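Local coordinates for ribonucleoside triphosphate reductase (Lactobacillus leichmannii, PDB 1L1L), which reduces ribonucleoside triphosphates to 2'-deoxyribonucleotides with the help of cobalamin (vitamin B12), working as an allosterically regulated class II monomer, at residues A[86-91]-A[437-442]; A[191-196]-A[257-262]; A[301-306]-A[334-339]; A[634-639]-A[666-671]. All blocks are in the same frame, centred on the assembly; numbering follows the deposited sequence.

Interaction 1 of 4, residues A[86-91]-A[437-442]; sequences YKLIYG and QEVFAL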
# COMPACT_ATOMS: atom_id res chain seq x y z
N TYR A 86 5.30 11.27 20.23
CA TYR A 86 4.77 12.52 19.71
C TYR A 86 5.89 13.44 19.23
O TYR A 86 5.80 14.04 18.16
CB TYR A 86 3.93 13.24 20.76
CG TYR A 86 3.29 14.51 20.25
CD1 TYR A 86 4.05 15.66 20.00
CD2 TYR A 86 1.93 14.56 19.97
CE1 TYR A 86 3.46 16.82 19.48
CE2 TYR A 86 1.33 15.70 19.46
CZ TYR A 86 2.10 16.82 19.21
OH TYR A 86 1.50 17.92 18.66
N LYS A 87 6.95 13.57 20.03
CA LYS A 87 8.06 14.44 19.66
C LYS A 87 8.77 13.97 18.39
O LYS A 87 9.22 14.78 17.58
CB LYS A 87 9.07 14.53 20.82
CG LYS A 87 10.27 15.41 20.52
CD LYS A 87 11.18 15.58 21.74
CE LYS A 87 12.44 16.36 21.39
NZ LYS A 87 13.38 16.56 22.54
N LEU A 88 8.88 12.65 18.24
CA LEU A 88 9.53 12.05 17.09
C LEU A 88 8.76 12.27 15.79
O LEU A 88 9.32 12.71 14.78
CB LEU A 88 9.69 10.54 17.31
CG LEU A 88 10.25 9.74 16.14
CD1 LEU A 88 11.66 10.21 15.80
CD2 LEU A 88 10.25 8.26 16.51
N ILE A 89 7.47 11.97 15.83
CA ILE A 89 6.59 12.10 14.67
C ILE A 89 6.33 13.56 14.33
O ILE A 89 6.37 13.94 13.16
CB ILE A 89 5.25 11.38 14.90
CG1 ILE A 89 5.52 9.89 15.14
CG2 ILE A 89 4.33 11.56 13.69
CD1 ILE A 89 4.31 9.12 15.62
N TYR A 90 6.06 14.38 15.34
CA TYR A 90 5.80 15.81 15.11
C TYR A 90 6.94 16.43 14.33
O TYR A 90 6.73 17.30 13.49
CB TYR A 90 5.65 16.55 16.45
CG TYR A 90 5.35 18.03 16.31
CD1 TYR A 90 4.07 18.47 15.95
CD2 TYR A 90 6.34 18.99 16.52
CE1 TYR A 90 3.79 19.84 15.80
CE2 TYR A 90 6.07 20.36 16.37
CZ TYR A 90 4.81 20.77 16.01
OH TYR A 90 4.56 22.11 15.84
N GLY A 91 8.16 15.99 14.65
CA GLY A 91 9.35 16.51 14.00
C GLY A 91 9.60 15.88 12.64
O GLY A 91 10.50 16.30 11.91
N GLN A 437 19.16 4.36 17.26
CA GLN A 437 18.84 3.14 17.99
C GLN A 437 17.53 3.32 18.77
O GLN A 437 16.70 2.42 18.82
CB GLN A 437 19.99 2.78 18.94
CG GLN A 437 19.77 1.53 19.79
CD GLN A 437 18.58 1.67 20.74
OE1 GLN A 437 18.54 2.59 21.57
NE2 GLN A 437 17.61 0.77 20.62
N GLU A 438 17.34 4.49 19.39
CA GLU A 438 16.11 4.74 20.15
C GLU A 438 14.90 4.98 19.23
O GLU A 438 13.76 4.67 19.59
CB GLU A 438 16.27 5.94 21.08
CG GLU A 438 14.93 6.52 21.57
CD GLU A 438 15.08 7.59 22.64
OE1 GLU A 438 16.03 8.39 22.57
OE2 GLU A 438 14.22 7.63 23.55
N VAL A 439 15.16 5.53 18.05
CA VAL A 439 14.08 5.79 17.11
C VAL A 439 13.52 4.46 16.63
O VAL A 439 12.31 4.25 16.64
CB VAL A 439 14.59 6.60 15.90
CG1 VAL A 439 13.52 6.69 14.81
CG2 VAL A 439 14.99 8.00 16.35
N PHE A 440 14.40 3.56 16.23
CA PHE A 440 13.95 2.27 15.73
C PHE A 440 13.28 1.42 16.80
O PHE A 440 12.45 0.56 16.48
CB PHE A 440 15.10 1.51 15.07
CG PHE A 440 15.43 2.03 13.70
CD1 PHE A 440 16.41 3.00 13.51
CD2 PHE A 440 14.69 1.61 12.59
CE1 PHE A 440 16.66 3.55 12.25
CE2 PHE A 440 14.92 2.16 11.33
CZ PHE A 440 15.91 3.13 11.16
N ALA A 441 13.61 1.66 18.06
CA ALA A 441 12.98 0.91 19.13
C ALA A 441 11.54 1.42 19.32
O ALA A 441 10.62 0.65 19.56
CB ALA A 441 13.80 1.04 20.43
N LEU A 442 11.35 2.74 19.22
CA LEU A 442 10.00 3.28 19.36
C LEU A 442 9.18 2.78 18.17
O LEU A 442 8.01 2.42 18.29
CB LEU A 442 10.03 4.82 19.36
CG LEU A 442 10.58 5.49 20.62
CD1 LEU A 442 10.90 6.96 20.34
CD2 LEU A 442 9.56 5.37 21.74
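Leu88, near the C-terminal end of helix 72-90, reaches across to Val439 and Leu442, neighbours one turn apart on helix 436-450. Apolar contact between methyl groups accounts for everything that passes between the two segments. CG of Leu88 lies anti to its own backbone N (chi1 175°), which sends the isobutyl group outward with its two branches facing the other helix. CD1 of Leu88 rests against both methyls of Val439, with CG2 at 4.0 Å. CD2 of Leu88 sits 4.0 Å from CG1 of Val439 and 4.1 Å from CD1 of Leu442, so this one methyl bridges the two partners. Leu88 and Leu442 run alongside each other in opposite senses, whereas Val439 offers its branched end at a slant. The CA atoms of Leu88 and Val439 stand 7.7 Å apart.

Trp434, in the loop before helix 436-450, touches both Leu88 and Val439 and extends the apolar patch. Polar links lie at the margins: Gly91 O accepts a hydrogen bond from Gln432 NE2, and Glu438 forms a long, weak ion pair with Arg84. Within the patch, three buried aliphatic side chains meet at ordinary van der Waals distances, so shape and exclusion of water, rather than directed bonds, join the two segments here.

Interaction 2 of 4, residues A[191-196]-A[257-262]; sequences TSESYD and IRPYGA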
# COMPACT_ATOMS: atom_id res chain seq x y z
N THR A 191 -38.14 4.04 -7.50
CA THR A 191 -38.09 5.07 -6.47
C THR A 191 -36.69 5.53 -6.07
O THR A 191 -36.50 6.68 -5.69
CB THR A 191 -38.83 4.62 -5.19
OG1 THR A 191 -39.52 5.74 -4.62
CG2 THR A 191 -37.84 4.06 -4.14
N SER A 192 -35.73 4.62 -6.14
CA SER A 192 -34.36 4.93 -5.77
C SER A 192 -33.86 6.18 -6.49
O SER A 192 -34.29 6.47 -7.61
CB SER A 192 -33.45 3.75 -6.09
OG SER A 192 -32.10 4.03 -5.74
N GLU A 193 -32.97 6.93 -5.85
CA GLU A 193 -32.42 8.13 -6.47
C GLU A 193 -31.36 7.72 -7.49
O GLU A 193 -30.79 8.56 -8.19
CB GLU A 193 -31.78 9.04 -5.42
CG GLU A 193 -32.70 9.43 -4.28
CD GLU A 193 -32.01 10.34 -3.28
OE1 GLU A 193 -32.62 10.63 -2.22
OE2 GLU A 193 -30.86 10.75 -3.54
N SER A 194 -31.10 6.42 -7.57
CA SER A 194 -30.10 5.88 -8.48
C SER A 194 -30.74 4.97 -9.53
O SER A 194 -30.05 4.20 -10.19
CB SER A 194 -29.06 5.08 -7.70
OG SER A 194 -28.49 5.86 -6.67
N TYR A 195 -32.06 5.06 -9.67
CA TYR A 195 -32.77 4.22 -10.63
C TYR A 195 -32.25 4.36 -12.06
O TYR A 195 -31.70 3.41 -12.62
CB TYR A 195 -34.27 4.53 -10.59
CG TYR A 195 -35.04 3.88 -11.71
CD1 TYR A 195 -35.60 4.64 -12.74
CD2 TYR A 195 -35.21 2.49 -11.75
CE1 TYR A 195 -36.30 4.04 -13.78
CE2 TYR A 195 -35.90 1.88 -12.79
CZ TYR A 195 -36.45 2.66 -13.80
OH TYR A 195 -37.14 2.06 -14.84
N ASP A 196 -32.41 5.54 -12.65
CA ASP A 196 -31.95 5.75 -14.02
C ASP A 196 -30.52 5.24 -14.21
O ASP A 196 -30.29 4.32 -14.99
CB ASP A 196 -32.03 7.24 -14.40
CG ASP A 196 -33.46 7.72 -14.59
OD1 ASP A 196 -34.23 7.05 -15.32
OD2 ASP A 196 -33.82 8.79 -14.04
N ILE A 257 -29.29 0.52 -1.57
CA ILE A 257 -27.94 1.06 -1.65
C ILE A 257 -27.98 2.58 -1.79
O ILE A 257 -28.69 3.11 -2.64
CB ILE A 257 -27.16 0.45 -2.84
CG1 ILE A 257 -27.19 -1.07 -2.75
CG2 ILE A 257 -25.73 0.95 -2.83
CD1 ILE A 257 -26.72 -1.62 -1.42
N ARG A 258 -27.21 3.27 -0.96
CA ARG A 258 -27.17 4.73 -0.98
C ARG A 258 -26.62 5.26 -2.30
O ARG A 258 -25.70 4.69 -2.89
CB ARG A 258 -26.30 5.26 0.17
CG ARG A 258 -24.81 5.07 -0.04
CD ARG A 258 -24.03 5.33 1.24
NE ARG A 258 -24.48 4.45 2.32
CZ ARG A 258 -23.84 4.29 3.47
NH1 ARG A 258 -22.72 4.95 3.71
NH2 ARG A 258 -24.33 3.46 4.39
N PRO A 259 -27.17 6.39 -2.77
CA PRO A 259 -26.76 7.03 -4.02
C PRO A 259 -25.35 7.60 -4.03
O PRO A 259 -24.67 7.67 -3.01
CB PRO A 259 -27.82 8.10 -4.20
CG PRO A 259 -28.11 8.52 -2.79
CD PRO A 259 -28.21 7.17 -2.09
N TYR A 260 -24.93 8.01 -5.22
CA TYR A 260 -23.61 8.59 -5.42
C TYR A 260 -23.45 9.92 -4.69
O TYR A 260 -24.34 10.77 -4.73
CB TYR A 260 -23.37 8.76 -6.93
CG TYR A 260 -22.20 9.63 -7.30
CD1 TYR A 260 -22.31 11.01 -7.32
CD2 TYR A 260 -20.97 9.06 -7.66
CE1 TYR A 260 -21.24 11.82 -7.68
CE2 TYR A 260 -19.90 9.86 -8.03
CZ TYR A 260 -20.04 11.24 -8.04
OH TYR A 260 -18.99 12.04 -8.42
N GLY A 261 -22.32 10.09 -4.02
CA GLY A 261 -22.08 11.32 -3.30
C GLY A 261 -22.55 11.23 -1.86
O GLY A 261 -22.20 12.08 -1.04
N ALA A 262 -23.33 10.20 -1.56
CA ALA A 262 -23.84 10.00 -0.22
C ALA A 262 -22.69 9.92 0.77
O ALA A 262 -21.61 9.43 0.44
CB ALA A 262 -24.67 8.72 -0.17
O HOH W 1 -30.15 2.09 -4.82
O HOH W 2 -29.64 5.20 -4.26
O HOH W 3 -26.50 6.99 -7.67
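Ser194 and Pro259 bring two loops of the B12-dependent insertion region together, their CA atoms 5.7 Å apart. From CB, the Ser194 side chain heads toward the proline and ends in a hydroxyl placed beside its own backbone N (chi1 -55°). There OG of Ser194 lies against the start of the pyrrolidine ring, 3.4 Å from both CA and CB of Pro259. The same oxygen is hydrogen-bonded to a water, 2.8 Å from Ser194 OG, that donates to Ile257 O, so the hydroxyl is tied through water to the backbone two residues before the proline. A second water, which accepts from Tyr260 N, lies doubtfully close to OG.

Glu193 approaches the same ring from another direction. Its extended chain carries OE2 of Glu193 to 3.6 Å from CG of Pro259, a van der Waals contact of the carboxylate with the ring at the exposed margin. A further water lies 2.9 Å from Ser192 OG and 2.8 Å from Ile257 O. Ser192 OG also accepts from Ser194 N at 3.2 Å with an N-H...O angle of 161°, forming an ST turn. The direct contacts are van der Waals ones; the polar links between the segments run through water.

Pro274 touches both Ser194 and Ile257, while Arg258 turns away to a salt bridge with Asp222. Ser194 is the N-cap residue of helix 195-200, although its side chain makes no capping bond; Pro259 begins a type II turn in the long loop between strand 249-253 and helix 275-289.

Interaction 3 of 4, residues A[301-306]-A[334-339]; sequences AADICN and ISMKQD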
# COMPACT_ATOMS: atom_id res chain seq x y z
N ALA A 301 -9.92 -16.32 -12.62
CA ALA A 301 -9.82 -15.96 -11.20
C ALA A 301 -9.31 -14.52 -11.04
O ALA A 301 -9.84 -13.76 -10.22
CB ALA A 301 -8.90 -16.93 -10.49
N ALA A 302 -8.27 -14.17 -11.80
CA ALA A 302 -7.71 -12.82 -11.75
C ALA A 302 -8.70 -11.80 -12.31
O ALA A 302 -8.79 -10.68 -11.82
CB ALA A 302 -6.38 -12.76 -12.51
N ASP A 303 -9.45 -12.17 -13.36
CA ASP A 303 -10.43 -11.24 -13.92
C ASP A 303 -11.50 -10.89 -12.87
O ASP A 303 -11.90 -9.74 -12.75
CB ASP A 303 -11.13 -11.84 -15.15
CG ASP A 303 -10.38 -11.57 -16.46
OD1 ASP A 303 -9.67 -10.54 -16.54
OD2 ASP A 303 -10.53 -12.38 -17.41
N ILE A 304 -11.96 -11.88 -12.12
CA ILE A 304 -12.98 -11.62 -11.11
C ILE A 304 -12.39 -10.66 -10.07
O ILE A 304 -13.03 -9.68 -9.71
CB ILE A 304 -13.44 -12.94 -10.46
CG1 ILE A 304 -14.31 -13.73 -11.45
CG2 ILE A 304 -14.24 -12.66 -9.19
CD1 ILE A 304 -14.68 -15.12 -10.97
N CYS A 305 -11.18 -10.93 -9.61
CA CYS A 305 -10.53 -10.05 -8.63
C CYS A 305 -10.38 -8.65 -9.19
O CYS A 305 -10.58 -7.65 -8.48
CB CYS A 305 -9.15 -10.59 -8.24
SG CYS A 305 -9.22 -12.05 -7.24
N ASN A 306 -10.03 -8.56 -10.47
CA ASN A 306 -9.88 -7.27 -11.12
C ASN A 306 -11.20 -6.53 -11.21
O ASN A 306 -11.24 -5.31 -11.02
CB ASN A 306 -9.32 -7.43 -12.54
CG ASN A 306 -7.88 -7.93 -12.56
OD1 ASN A 306 -7.28 -8.06 -13.64
ND2 ASN A 306 -7.30 -8.21 -11.37
N ILE A 334 0.27 -14.78 -17.69
CA ILE A 334 1.32 -13.83 -18.00
C ILE A 334 0.95 -12.84 -19.11
O ILE A 334 1.37 -11.68 -19.07
CB ILE A 334 2.65 -14.56 -18.34
CG1 ILE A 334 3.07 -15.42 -17.14
CG2 ILE A 334 3.74 -13.57 -18.70
CD1 ILE A 334 4.28 -16.29 -17.38
N SER A 335 0.15 -13.29 -20.09
CA SER A 335 -0.23 -12.41 -21.19
C SER A 335 -1.58 -11.72 -21.04
O SER A 335 -1.95 -10.92 -21.89
CB SER A 335 -0.25 -13.20 -22.52
OG SER A 335 1.03 -13.74 -22.80
N MET A 336 -2.30 -11.99 -19.96
CA MET A 336 -3.62 -11.39 -19.82
C MET A 336 -3.72 -9.87 -19.91
O MET A 336 -4.66 -9.35 -20.52
CB MET A 336 -4.31 -11.90 -18.56
CG MET A 336 -3.84 -11.29 -17.24
SD MET A 336 -4.80 -12.05 -15.92
CE MET A 336 -6.30 -11.04 -15.95
N LYS A 337 -2.75 -9.14 -19.36
CA LYS A 337 -2.81 -7.68 -19.42
C LYS A 337 -2.40 -7.08 -20.76
O LYS A 337 -2.47 -5.87 -20.96
CB LYS A 337 -1.97 -7.04 -18.30
CG LYS A 337 -2.58 -7.18 -16.91
CD LYS A 337 -1.75 -6.45 -15.85
CE LYS A 337 -1.63 -4.96 -16.13
NZ LYS A 337 -0.97 -4.22 -15.00
N GLN A 338 -1.96 -7.92 -21.70
CA GLN A 338 -1.56 -7.41 -23.00
C GLN A 338 -2.77 -7.23 -23.93
O GLN A 338 -2.70 -6.49 -24.92
CB GLN A 338 -0.47 -8.32 -23.61
CG GLN A 338 0.93 -8.00 -23.04
CD GLN A 338 1.99 -9.06 -23.31
OE1 GLN A 338 1.79 -10.24 -23.02
NE2 GLN A 338 3.13 -8.64 -23.84
N ASP A 339 -3.88 -7.87 -23.60
CA ASP A 339 -5.11 -7.73 -24.38
C ASP A 339 -5.60 -6.30 -24.15
O ASP A 339 -6.15 -5.99 -23.09
CB ASP A 339 -6.16 -8.74 -23.89
CG ASP A 339 -7.53 -8.52 -24.53
OD1 ASP A 339 -8.34 -9.48 -24.52
OD2 ASP A 339 -7.82 -7.41 -25.03
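Asp303 and Met336 mark the closest approach of the two backbones, with 9.0 Å between their CA atoms, a gap between helix 298-313 and the C-terminal end of helix 331-335 that the Met336 side chain spans. The methionine CG is wedged between its backbone N and carbonyl carbon (chi1 77°); the chain then runs out straight and bends at SD (chi3 -83°), laying the thioether end on the helix. SD and CE of Met336 both meet Ala302 CB, the sulfur at 3.8 Å. CE of Met336 goes on to meet two buried side-chain oxygens, 3.5 Å from Asp303 OD1 and 3.9 Å from Asn306 OD1. Asp303 and Met336 pass alongside each other in opposite senses, while Asn306 and Met336 approach from opposite directions.

Along the chain, helix 298-313 precedes strand 322-327, and helix 331-335 lies in the beta-alpha-beta connection from that strand to 350-356. The two are adjacent parallel strands, consistent with the ten-stranded alpha-beta barrel of this enzyme; Met336 also touches Asn352 on the latter.

The carboxylate of Asp303 has its main partners outside the pair: OD1 accepts a hydrogen bond from His346 NE2 and forms a salt bridge with Arg347 NE. These interactions would probably hold the aspartate in its charged form beside the methyl group. Arg347 also donates through NH1 to Met336 O, linking the carboxylate on one segment to the backbone of the other.

Interaction 4 of 4, residues A[634-639]-A[666-671]; sequences TQAFLQ and RQYRFI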
# COMPACT_ATOMS: atom_id res chain seq x y z
N THR A 634 22.09 -2.16 -5.31
CA THR A 634 21.61 -1.39 -4.17
C THR A 634 20.46 -2.11 -3.46
O THR A 634 20.43 -2.19 -2.24
CB THR A 634 21.16 0.01 -4.61
OG1 THR A 634 22.25 0.67 -5.26
CG2 THR A 634 20.71 0.83 -3.43
N GLN A 635 19.51 -2.64 -4.24
CA GLN A 635 18.40 -3.37 -3.64
C GLN A 635 18.95 -4.60 -2.92
O GLN A 635 18.52 -4.93 -1.82
CB GLN A 635 17.39 -3.81 -4.72
CG GLN A 635 16.40 -4.88 -4.26
CD GLN A 635 15.45 -5.33 -5.37
OE1 GLN A 635 15.86 -5.53 -6.51
NE2 GLN A 635 14.17 -5.49 -5.04
N ALA A 636 19.91 -5.27 -3.55
CA ALA A 636 20.52 -6.48 -2.97
C ALA A 636 21.21 -6.18 -1.65
O ALA A 636 21.18 -6.99 -0.72
CB ALA A 636 21.52 -7.08 -3.95
N PHE A 637 21.86 -5.02 -1.57
CA PHE A 637 22.55 -4.63 -0.35
C PHE A 637 21.56 -4.59 0.80
O PHE A 637 21.76 -5.24 1.84
CB PHE A 637 23.19 -3.24 -0.53
CG PHE A 637 23.91 -2.75 0.70
CD1 PHE A 637 25.21 -3.17 0.97
CD2 PHE A 637 23.28 -1.90 1.60
CE1 PHE A 637 25.87 -2.74 2.12
CE2 PHE A 637 23.92 -1.46 2.76
CZ PHE A 637 25.22 -1.88 3.02
N LEU A 638 20.47 -3.85 0.62
CA LEU A 638 19.46 -3.72 1.66
C LEU A 638 18.79 -5.06 2.01
O LEU A 638 18.42 -5.29 3.16
CB LEU A 638 18.41 -2.69 1.24
CG LEU A 638 18.98 -1.28 1.02
CD1 LEU A 638 17.95 -0.39 0.35
CD2 LEU A 638 19.42 -0.71 2.36
N GLN A 639 18.64 -5.93 1.02
CA GLN A 639 18.01 -7.23 1.27
C GLN A 639 18.98 -8.13 2.04
O GLN A 639 18.57 -8.99 2.82
CB GLN A 639 17.63 -7.89 -0.06
CG GLN A 639 16.95 -9.25 0.09
CD GLN A 639 15.60 -9.14 0.78
OE1 GLN A 639 14.60 -8.75 0.17
NE2 GLN A 639 15.57 -9.47 2.06
N ARG A 666 19.03 -13.07 -13.59
CA ARG A 666 19.70 -14.34 -13.33
C ARG A 666 20.79 -14.15 -12.28
O ARG A 666 20.91 -14.93 -11.33
CB ARG A 666 20.33 -14.90 -14.62
CG ARG A 666 19.31 -15.27 -15.70
CD ARG A 666 19.89 -16.30 -16.67
NE ARG A 666 21.22 -15.93 -17.15
CZ ARG A 666 21.46 -14.95 -18.02
NH1 ARG A 666 20.46 -14.24 -18.52
NH2 ARG A 666 22.71 -14.68 -18.38
N GLN A 667 21.57 -13.09 -12.43
CA GLN A 667 22.65 -12.84 -11.48
C GLN A 667 22.21 -12.80 -10.03
O GLN A 667 22.89 -13.34 -9.16
CB GLN A 667 23.37 -11.53 -11.81
CG GLN A 667 24.69 -11.40 -11.06
CD GLN A 667 25.41 -10.09 -11.32
OE1 GLN A 667 25.34 -9.53 -12.42
NE2 GLN A 667 26.13 -9.60 -10.31
N TYR A 668 21.08 -12.17 -9.75
CA TYR A 668 20.61 -12.06 -8.38
C TYR A 668 19.55 -13.08 -7.95
O TYR A 668 18.85 -12.87 -6.95
CB TYR A 668 20.10 -10.64 -8.12
CG TYR A 668 21.21 -9.60 -8.13
CD1 TYR A 668 21.60 -8.98 -9.31
CD2 TYR A 668 21.88 -9.27 -6.96
CE1 TYR A 668 22.65 -8.04 -9.33
CE2 TYR A 668 22.92 -8.34 -6.96
CZ TYR A 668 23.30 -7.73 -8.14
OH TYR A 668 24.32 -6.82 -8.12
N ARG A 669 19.47 -14.20 -8.66
CA ARG A 669 18.48 -15.23 -8.35
C ARG A 669 18.65 -15.83 -6.96
O ARG A 669 17.75 -16.50 -6.45
CB ARG A 669 18.50 -16.34 -9.42
CG ARG A 669 19.78 -17.16 -9.50
CD ARG A 669 19.75 -18.09 -10.71
NE ARG A 669 20.89 -19.01 -10.72
CZ ARG A 669 22.14 -18.64 -10.96
NH1 ARG A 669 22.44 -17.37 -11.22
NH2 ARG A 669 23.12 -19.55 -10.92
N PHE A 670 19.79 -15.58 -6.32
CA PHE A 670 20.00 -16.13 -4.98
C PHE A 670 19.83 -15.08 -3.88
O PHE A 670 19.98 -15.38 -2.69
CB PHE A 670 21.40 -16.75 -4.86
CG PHE A 670 21.67 -17.85 -5.85
CD1 PHE A 670 22.58 -17.66 -6.90
CD2 PHE A 670 21.02 -19.09 -5.74
CE1 PHE A 670 22.83 -18.69 -7.81
CE2 PHE A 670 21.27 -20.11 -6.65
CZ PHE A 670 22.18 -19.91 -7.68
N ILE A 671 19.48 -13.85 -4.27
CA ILE A 671 19.33 -12.76 -3.32
C ILE A 671 17.98 -12.05 -3.31
O ILE A 671 17.40 -11.80 -2.26
CB ILE A 671 20.44 -11.69 -3.54
CG1 ILE A 671 21.81 -12.29 -3.25
CG2 ILE A 671 20.20 -10.48 -2.65
CD1 ILE A 671 22.96 -11.34 -3.49
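Ala636 on helix 628-641 packs against Tyr668 and Ile671, which belong to the turn leaving helix 661-667 on its way to strand 674-679, a strand of the mixed sheet that includes 377-380 and 650-653 and is probably part of the enzyme's alpha-beta barrel.

The apolar part centres on the alanine methyl. Ala636 CB meets the Tyr668 ring obliquely, with CE2 at 3.6 Å and CD2 at 3.7 Å. Ile671 reaches the methyl of Ala636 with its branch methyl CG2, at 3.9 Å. The branch is anti to the backbone N while CG1 lies beside it (chi1 -65°), and this puts CG2 over the alanine, close to its CA as well. With only a methyl on the helix side, the backbones come near: the CA atoms of Ala636 and Ile671 are 6.4 Å apart. Tyr510 on strand 504-510 also touches Ala636, and Pro508 of that strand meets Tyr668.

A second kind of contact sets a side chain against the backbone. Gln639 places its CG 3.5 Å from Ile671 O, a van der Waals approach. The glutamine bends beyond CG, and its amide NE2 donates to Asn645 O elsewhere in the fold.

Polar bonds within 666-671 shape the turn. Ile671 N is bonded to Tyr668 O. Phe670 CE1 lies over the centre of one face of the Arg669 guanidinium, whose NH2 pairs with Glu500 and Asp498. Arg666 O takes two donors from opposite faces of its carbonyl plane: Arg669 N, and Arg669 NH1 at 2.9 Å with an N-H...O angle of 158°.

In the fold
Interaction 1 closes the longest loop of the four, bringing 86-91 against 437-442, and interactions 2 and 3 are nested in it one after the other; interaction 4 follows later in the chain. Strands of one mixed sheet lie between and after the segments along the chain: 322-327 and 350-356 for interaction 3, 650-653 and 674-679 for interaction 4, the two centres being 29 Å apart. Interaction 1 also relates to interaction 4, since helix 512-536 touches both Phe440 and Phe637. Interaction 2 lies in the insertion region, 52 Å from interaction 4, centre to centre. The four contacts are thus spread over the monomer, joining separate parts without touching one another.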